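IPT/TIG domain-containing protein (Bacteroides thetaiotaomicron, PDB 3TC9) is of unknown function but probably assists nutrient binding, with an immunoglobulin-like IPT/TIG domain joined to a six-bladed beta-propeller. Local coordinates at residues B[319-324]-B[377-382]; B[353-358]-B[411-416]; B[364-367]-B[373-376]. One frame throughout, in Å; residues are numbered along the deposited sequence.

The three contacts surround one blade of the propeller, built chiefly from strands 334-341, 352-358, 363-367 and 372-376. Contact 3 is the hairpin inside that blade, contact 1 joins the loop entering its outer edge to the loop leaving it, and contact 2 packs the blade against its neighbour through strands 352-358 and 412-417. The centre of contact 3 lies about 9 Å from that of contact 1 and 10 Å from that of contact 2; those two are about 15 Å apart. Along the chain contacts 1 and 2 interlace, and the hairpin is nested within both; its Arg365 ties them together through salt bridges with Asp323 of contact 1 and Asp358 of contact 2.

Contact 1 (B[319-324]-B[377-382]); sequences KDWVDG and AGRGSN. With EDO (1,2-ethanediol), chain V; EDO (1,2-ethanediol), chain R.
A flat cation-pi stack between Trp321 and Arg379 joins two loops at the rim of a propeller blade. The guanidinium lies over one face of the indole, the two groups' centres 3.9 Å apart and their planes only 17° from parallel. Arg379 NE sits above the middle of the ring system, 3.5 Å from Trp321 CD2, while NH2 reaches the benzo side at 3.6 Å from Trp321 CE3. Further back, Arg379 CD makes a CH-pi contact with the pyrrole ring, 3.8 Å from its centroid, so aliphatic and charged parts of one side chain share the same face. The bend at chi3 (69°) is what lays the guanidinium along the indole, and the two side chains run past each other in opposite senses.

In propeller terms, 319-324 leads into strand 324-325 at the outer edge of one blade, whereas 377-382, where the chain turns a corner at Ala377, begins the crossing to the next blade. Both partners of the stack are also held from outside these loops. Trp321 NE1 hydrogen-bonds Thr375 OG1, fixing the rotation of the indole, and Arg379 NH1 is bound by the backbone oxygen of Asn361.

Ahead of the tryptophan, Asp320 OD1 accepts the backbone N-H of Trp321 at 2.8 Å, from above the carboxylate plane. That oxygen also takes a hydrogen bond from O2 of a 1,2-ethanediol molecule, probably a crystallisation additive, at 3.2 Å. A second such molecule is met by the exposed Lys319, whose NZ donates to the diol O2 at 2.9 Å.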
# COMPACT_ATOMS: atom_id res chain seq x y z
N LYS B 319 17.68 -30.74 -5.01
CA LYS B 319 18.00 -29.90 -3.85
C LYS B 319 19.10 -28.90 -4.20
O LYS B 319 20.21 -29.32 -4.53
CB LYS B 319 18.52 -30.75 -2.67
CG LYS B 319 17.75 -31.98 -2.26
CD LYS B 319 18.74 -33.03 -1.78
CE LYS B 319 18.12 -34.08 -0.92
NZ LYS B 319 19.14 -34.71 -0.04
N ASP B 320 18.84 -27.62 -4.06
CA ASP B 320 19.88 -26.62 -4.30
C ASP B 320 19.40 -25.25 -3.88
O ASP B 320 18.26 -25.12 -3.48
CB ASP B 320 20.29 -26.62 -5.79
CG ASP B 320 21.72 -26.20 -6.08
OD1 ASP B 320 22.36 -25.58 -5.18
OD2 ASP B 320 22.17 -26.41 -7.21
N TRP B 321 20.25 -24.23 -3.98
CA TRP B 321 19.90 -22.85 -3.73
C TRP B 321 20.20 -22.08 -5.00
O TRP B 321 21.37 -21.86 -5.31
CB TRP B 321 20.62 -22.27 -2.51
CG TRP B 321 20.23 -20.84 -2.26
CD1 TRP B 321 19.01 -20.38 -1.87
CD2 TRP B 321 21.02 -19.69 -2.56
NE1 TRP B 321 19.00 -19.01 -1.85
CE2 TRP B 321 20.24 -18.55 -2.23
CE3 TRP B 321 22.35 -19.50 -2.99
CZ2 TRP B 321 20.74 -17.25 -2.34
CZ3 TRP B 321 22.85 -18.21 -3.08
CH2 TRP B 321 22.05 -17.10 -2.74
N VAL B 322 19.16 -21.81 -5.79
CA VAL B 322 19.24 -21.17 -7.11
C VAL B 322 18.04 -20.28 -7.33
O VAL B 322 16.90 -20.75 -7.40
CB VAL B 322 19.37 -22.19 -8.32
CG1 VAL B 322 19.50 -21.45 -9.66
CG2 VAL B 322 20.53 -23.16 -8.15
N ASP B 323 18.30 -18.98 -7.43
CA ASP B 323 17.28 -17.98 -7.76
C ASP B 323 17.10 -18.04 -9.30
O ASP B 323 18.06 -18.30 -10.02
CB ASP B 323 17.68 -16.58 -7.21
CG ASP B 323 17.60 -16.51 -5.69
OD1 ASP B 323 16.77 -17.24 -5.10
OD2 ASP B 323 18.35 -15.71 -5.08
N GLY B 324 15.86 -17.95 -9.78
CA GLY B 324 15.57 -18.09 -11.21
C GLY B 324 14.09 -18.26 -11.51
O GLY B 324 13.26 -18.22 -10.59
N ALA B 377 15.70 -13.01 2.56
CA ALA B 377 16.49 -12.84 3.79
C ALA B 377 17.18 -14.10 4.18
O ALA B 377 16.66 -15.18 3.94
CB ALA B 377 15.58 -12.40 4.93
N GLY B 378 18.33 -13.94 4.80
CA GLY B 378 19.13 -15.06 5.27
C GLY B 378 20.39 -15.21 4.45
O GLY B 378 20.59 -14.48 3.47
N ARG B 379 21.24 -16.17 4.87
CA ARG B 379 22.51 -16.50 4.25
C ARG B 379 23.51 -15.31 4.29
O ARG B 379 24.41 -15.24 3.48
CB ARG B 379 22.32 -17.03 2.80
CG ARG B 379 21.33 -18.19 2.71
CD ARG B 379 21.06 -18.60 1.29
NE ARG B 379 22.22 -19.24 0.66
CZ ARG B 379 22.48 -20.54 0.70
NH1 ARG B 379 21.68 -21.36 1.37
NH2 ARG B 379 23.53 -21.04 0.06
N GLY B 380 23.37 -14.44 5.28
CA GLY B 380 24.30 -13.34 5.48
C GLY B 380 25.56 -13.79 6.20
O GLY B 380 25.73 -14.99 6.46
N SER B 381 26.45 -12.84 6.51
CA SER B 381 27.69 -13.06 7.26
C SER B 381 28.57 -14.19 6.71
O SER B 381 29.21 -14.92 7.48
CB SER B 381 27.40 -13.35 8.73
OG SER B 381 26.49 -12.44 9.32
N ASN B 382 28.60 -14.33 5.38
CA ASN B 382 29.45 -15.32 4.70
C ASN B 382 29.11 -16.78 5.15
O ASN B 382 29.98 -17.66 5.19
CB ASN B 382 30.95 -14.95 4.94
CG ASN B 382 31.88 -15.48 3.87
OD1 ASN B 382 31.63 -15.32 2.66
ND2 ASN B 382 32.97 -16.12 4.31
C1 EDO V . 21.84 -27.21 -0.49
O1 EDO V . 20.49 -26.86 -0.82
C2 EDO V . 22.80 -26.60 -1.50
O2 EDO V . 22.89 -27.44 -2.66
C1 EDO R . 16.16 -33.16 3.39
O1 EDO R . 15.50 -32.49 2.32
C2 EDO R . 17.27 -34.00 2.79
O2 EDO R . 18.28 -33.14 2.27

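Contact 2 (B[353-358]-B[411-416]); sequences DFYFCD and ECFFIG
Tyr355 and Phe413 meet between neighbouring blades of the beta-propeller, where strand 352-358 of one sheet faces strand 412-417 of the next. No backbone hydrogen bond spans the gap; with the CA atoms of this pair 9.7 Å apart, the two segments meet only through side chains. Phe413 brings the far end of its ring to one face of Tyr355: CZ stands 3.5 Å from Tyr355 CE2, displaced toward the rim of that ring, and Phe413 CE2 lies 3.6 Å from Tyr355 CD2. The planes are inclined at 35° with centroids 4.8 Å apart, an oblique aromatic pair. On both residues CG is anti to the carbonyl carbon (chi1 -76° for Tyr355, -63° for Phe413), which sends both side chains into the interface, where they cross at about a right angle despite the modest ring tilt.

The pair belongs to a larger aromatic cluster. Phe376, from the hairpin of the first blade, packs edge-to-face with Tyr355 and also meets Phe413, while Tyr406 adjoins Phe413 from within the second blade. An alanine in place of Tyr355 would probably open a gap between the blades, taking away the ring face under Phe413 CZ and leaving that ring freer to turn.

Two residues further along both strands the rings give way to smaller apolar groups and the sheets draw closer, the CA atoms of Cys357 and Ile415 being 8.3 Å apart. Here the contact is sparse and wholly apolar, with Cys357 SG touching the CG2 methyl of Ile415 at 4.3 Å.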
# COMPACT_ATOMS: atom_id res chain seq x y z
N ASP B 353 2.59 -11.63 -3.80
CA ASP B 353 3.80 -12.44 -3.90
C ASP B 353 3.68 -13.55 -2.84
O ASP B 353 2.96 -13.40 -1.83
CB ASP B 353 5.06 -11.59 -3.64
CG ASP B 353 5.51 -10.68 -4.75
OD1 ASP B 353 5.55 -11.14 -5.90
OD2 ASP B 353 5.94 -9.57 -4.45
N PHE B 354 4.40 -14.63 -3.04
CA PHE B 354 4.38 -15.73 -2.10
C PHE B 354 5.78 -15.91 -1.49
O PHE B 354 6.72 -16.27 -2.19
CB PHE B 354 3.87 -17.00 -2.79
CG PHE B 354 3.77 -18.22 -1.91
CD1 PHE B 354 2.72 -18.35 -1.00
CD2 PHE B 354 4.67 -19.27 -2.04
CE1 PHE B 354 2.57 -19.52 -0.24
CE2 PHE B 354 4.54 -20.42 -1.26
CZ PHE B 354 3.48 -20.54 -0.37
N TYR B 355 5.91 -15.55 -0.19
CA TYR B 355 7.12 -15.62 0.62
C TYR B 355 7.14 -16.93 1.37
O TYR B 355 6.19 -17.23 2.06
CB TYR B 355 7.14 -14.47 1.64
CG TYR B 355 7.49 -13.12 1.05
CD1 TYR B 355 6.62 -12.47 0.18
CD2 TYR B 355 8.64 -12.44 1.45
CE1 TYR B 355 6.89 -11.19 -0.30
CE2 TYR B 355 8.93 -11.16 0.98
CZ TYR B 355 8.05 -10.54 0.09
OH TYR B 355 8.31 -9.30 -0.42
N PHE B 356 8.21 -17.69 1.27
CA PHE B 356 8.21 -18.97 1.98
C PHE B 356 9.57 -19.29 2.59
O PHE B 356 10.60 -18.82 2.10
CB PHE B 356 7.74 -20.12 1.05
CG PHE B 356 8.62 -20.38 -0.14
CD1 PHE B 356 8.44 -19.66 -1.33
CD2 PHE B 356 9.63 -21.34 -0.09
CE1 PHE B 356 9.24 -19.92 -2.45
CE2 PHE B 356 10.43 -21.58 -1.21
CZ PHE B 356 10.23 -20.87 -2.37
N CYS B 357 9.55 -20.15 3.62
CA CYS B 357 10.74 -20.65 4.26
C CYS B 357 11.33 -21.74 3.44
O CYS B 357 10.64 -22.67 3.07
CB CYS B 357 10.42 -21.15 5.66
SG CYS B 357 9.93 -19.84 6.80
N ASP B 358 12.63 -21.63 3.15
CA ASP B 358 13.43 -22.64 2.45
C ASP B 358 14.35 -23.21 3.54
O ASP B 358 15.45 -22.71 3.76
CB ASP B 358 14.17 -22.01 1.28
CG ASP B 358 14.66 -22.97 0.21
OD1 ASP B 358 14.22 -24.15 0.22
OD2 ASP B 358 15.44 -22.54 -0.67
N GLU B 411 2.90 -4.65 9.84
CA GLU B 411 3.78 -4.48 8.66
C GLU B 411 5.13 -5.21 8.82
O GLU B 411 6.20 -4.65 8.57
CB GLU B 411 3.99 -3.00 8.33
CG GLU B 411 2.71 -2.28 7.93
CD GLU B 411 2.79 -0.77 8.00
OE1 GLU B 411 2.78 -0.22 9.12
OE2 GLU B 411 2.87 -0.14 6.92
N CYS B 412 5.07 -6.48 9.22
CA CYS B 412 6.28 -7.27 9.43
C CYS B 412 5.99 -8.75 9.22
O CYS B 412 4.84 -9.16 9.18
CB CYS B 412 6.83 -7.02 10.83
SG CYS B 412 5.74 -7.58 12.17
N PHE B 413 7.05 -9.53 9.14
CA PHE B 413 7.05 -10.99 9.09
C PHE B 413 7.46 -11.55 10.43
O PHE B 413 8.32 -10.98 11.09
CB PHE B 413 8.04 -11.52 8.02
CG PHE B 413 7.74 -11.13 6.59
CD1 PHE B 413 8.17 -9.89 6.09
CD2 PHE B 413 7.04 -11.99 5.75
CE1 PHE B 413 7.87 -9.52 4.77
CE2 PHE B 413 6.77 -11.63 4.43
CZ PHE B 413 7.18 -10.39 3.95
N PHE B 414 6.84 -12.66 10.82
CA PHE B 414 7.19 -13.45 11.99
C PHE B 414 7.63 -14.81 11.48
O PHE B 414 6.92 -15.41 10.67
CB PHE B 414 6.03 -13.54 13.01
CG PHE B 414 5.70 -12.20 13.63
CD1 PHE B 414 6.62 -11.54 14.43
CD2 PHE B 414 4.47 -11.60 13.41
CE1 PHE B 414 6.32 -10.29 14.98
CE2 PHE B 414 4.16 -10.37 13.99
CZ PHE B 414 5.08 -9.73 14.79
N ILE B 415 8.84 -15.24 11.87
CA ILE B 415 9.41 -16.50 11.38
C ILE B 415 9.72 -17.44 12.53
O ILE B 415 10.30 -17.01 13.53
CB ILE B 415 10.70 -16.22 10.52
CG1 ILE B 415 10.37 -15.31 9.31
CG2 ILE B 415 11.43 -17.49 10.06
CD1 ILE B 415 11.27 -14.21 9.21
N GLY B 416 9.35 -18.72 12.35
CA GLY B 416 9.66 -19.80 13.27
C GLY B 416 11.03 -20.37 12.92
O GLY B 416 11.16 -21.19 12.01

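Contact 3 (B[364-367]-B[373-376])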
# COMPACT_ATOMS: atom_id res chain seq x y z
N ILE B 364 14.56 -17.09 3.44
CA ILE B 364 13.20 -16.78 3.02
C ILE B 364 13.26 -16.49 1.54
O ILE B 364 14.08 -15.67 1.11
CB ILE B 364 12.52 -15.61 3.82
CG1 ILE B 364 12.67 -15.72 5.36
CG2 ILE B 364 11.05 -15.43 3.40
CD1 ILE B 364 12.12 -17.07 6.05
N ARG B 365 12.41 -17.16 0.78
CA ARG B 365 12.35 -16.98 -0.67
C ARG B 365 11.08 -16.25 -1.06
O ARG B 365 10.16 -16.17 -0.27
CB ARG B 365 12.44 -18.34 -1.40
CG ARG B 365 13.51 -19.30 -0.87
CD ARG B 365 14.95 -18.99 -1.25
NE ARG B 365 15.18 -18.93 -2.69
CZ ARG B 365 15.49 -19.96 -3.47
NH1 ARG B 365 15.58 -21.18 -2.96
NH2 ARG B 365 15.71 -19.78 -4.76
N ILE B 366 11.06 -15.66 -2.25
CA ILE B 366 9.88 -15.01 -2.81
C ILE B 366 9.56 -15.66 -4.15
O ILE B 366 10.42 -15.72 -5.01
CB ILE B 366 10.00 -13.46 -2.99
CG1 ILE B 366 10.62 -12.75 -1.76
CG2 ILE B 366 8.64 -12.84 -3.41
CD1 ILE B 366 11.12 -11.40 -2.06
N LEU B 367 8.31 -16.11 -4.33
CA LEU B 367 7.76 -16.64 -5.58
C LEU B 367 6.73 -15.64 -6.09
O LEU B 367 5.68 -15.44 -5.45
CB LEU B 367 7.12 -18.03 -5.39
CG LEU B 367 6.29 -18.58 -6.56
CD1 LEU B 367 7.14 -18.78 -7.84
CD2 LEU B 367 5.63 -19.86 -6.18
N VAL B 373 11.71 -16.87 -8.72
CA VAL B 373 12.08 -17.10 -7.32
C VAL B 373 13.33 -16.30 -7.03
O VAL B 373 14.30 -16.37 -7.77
CB VAL B 373 12.25 -18.61 -6.94
CG1 VAL B 373 12.49 -18.79 -5.43
CG2 VAL B 373 11.05 -19.43 -7.38
N THR B 374 13.29 -15.50 -5.95
CA THR B 374 14.41 -14.71 -5.44
C THR B 374 14.58 -15.02 -3.95
O THR B 374 13.77 -15.74 -3.39
CB THR B 374 14.22 -13.20 -5.70
OG1 THR B 374 13.01 -12.81 -5.10
CG2 THR B 374 14.23 -12.83 -7.21
N THR B 375 15.64 -14.48 -3.30
CA THR B 375 15.88 -14.68 -1.88
C THR B 375 15.64 -13.37 -1.17
O THR B 375 16.19 -12.34 -1.56
CB THR B 375 17.26 -15.27 -1.65
OG1 THR B 375 17.29 -16.52 -2.32
CG2 THR B 375 17.63 -15.44 -0.14
N PHE B 376 14.81 -13.41 -0.15
CA PHE B 376 14.49 -12.21 0.60
C PHE B 376 15.44 -11.97 1.75
O PHE B 376 15.92 -10.84 1.92
CB PHE B 376 13.04 -12.32 1.12
CG PHE B 376 12.50 -11.14 1.91
CD1 PHE B 376 12.48 -9.86 1.35
CD2 PHE B 376 11.94 -11.32 3.16
CE1 PHE B 376 11.92 -8.79 2.06
CE2 PHE B 376 11.38 -10.26 3.86
CZ PHE B 376 11.35 -9.00 3.30
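Arg365 and Thr375 form a non-hydrogen-bonded pair in the antiparallel hairpin of strands 363-367 and 372-376, and the arginine shows how much one side chain can gather. Its CB passes 3.5 Å from Thr374 O. Bends at chi2 (-76°) and chi3 (-58°) then fold the chain back across the partner strand, bringing CD to 3.6 Å from Thr375 OG1 and NE to 3.2 Å from the same hydroxyl oxygen. Beyond, CZ and NH2 lie with one guanidinium face toward the CG1 methyl of Val373, NH2 being 3.4 Å from it. The tips turn to partners outside the hairpin: NH1 pairs with Asp358 and also binds Arg330 O, and NH2 forms a salt bridge with Asp323.

Behind this face runs the backbone bonding of the sheet. Ile366 and Thr374 are a hydrogen-bonded pair, each N-H donating to the other's carbonyl oxygen, with Ile366 N reaching Thr374 O at 2.9 Å, and Phe376 N closes on Ile364 O at 2.7 Å. On the other face Ile366 CG1 rests on Phe376 CB at 3.8 Å.

Asp323 also hydrogen-bonds Thr375 OG1, so this carboxylate ties arginine and threonine together. With two aspartates at its tips, the buried guanidinium is likely to have its charge balanced, while the Val373 CG1 methyl lies against one of its flat faces.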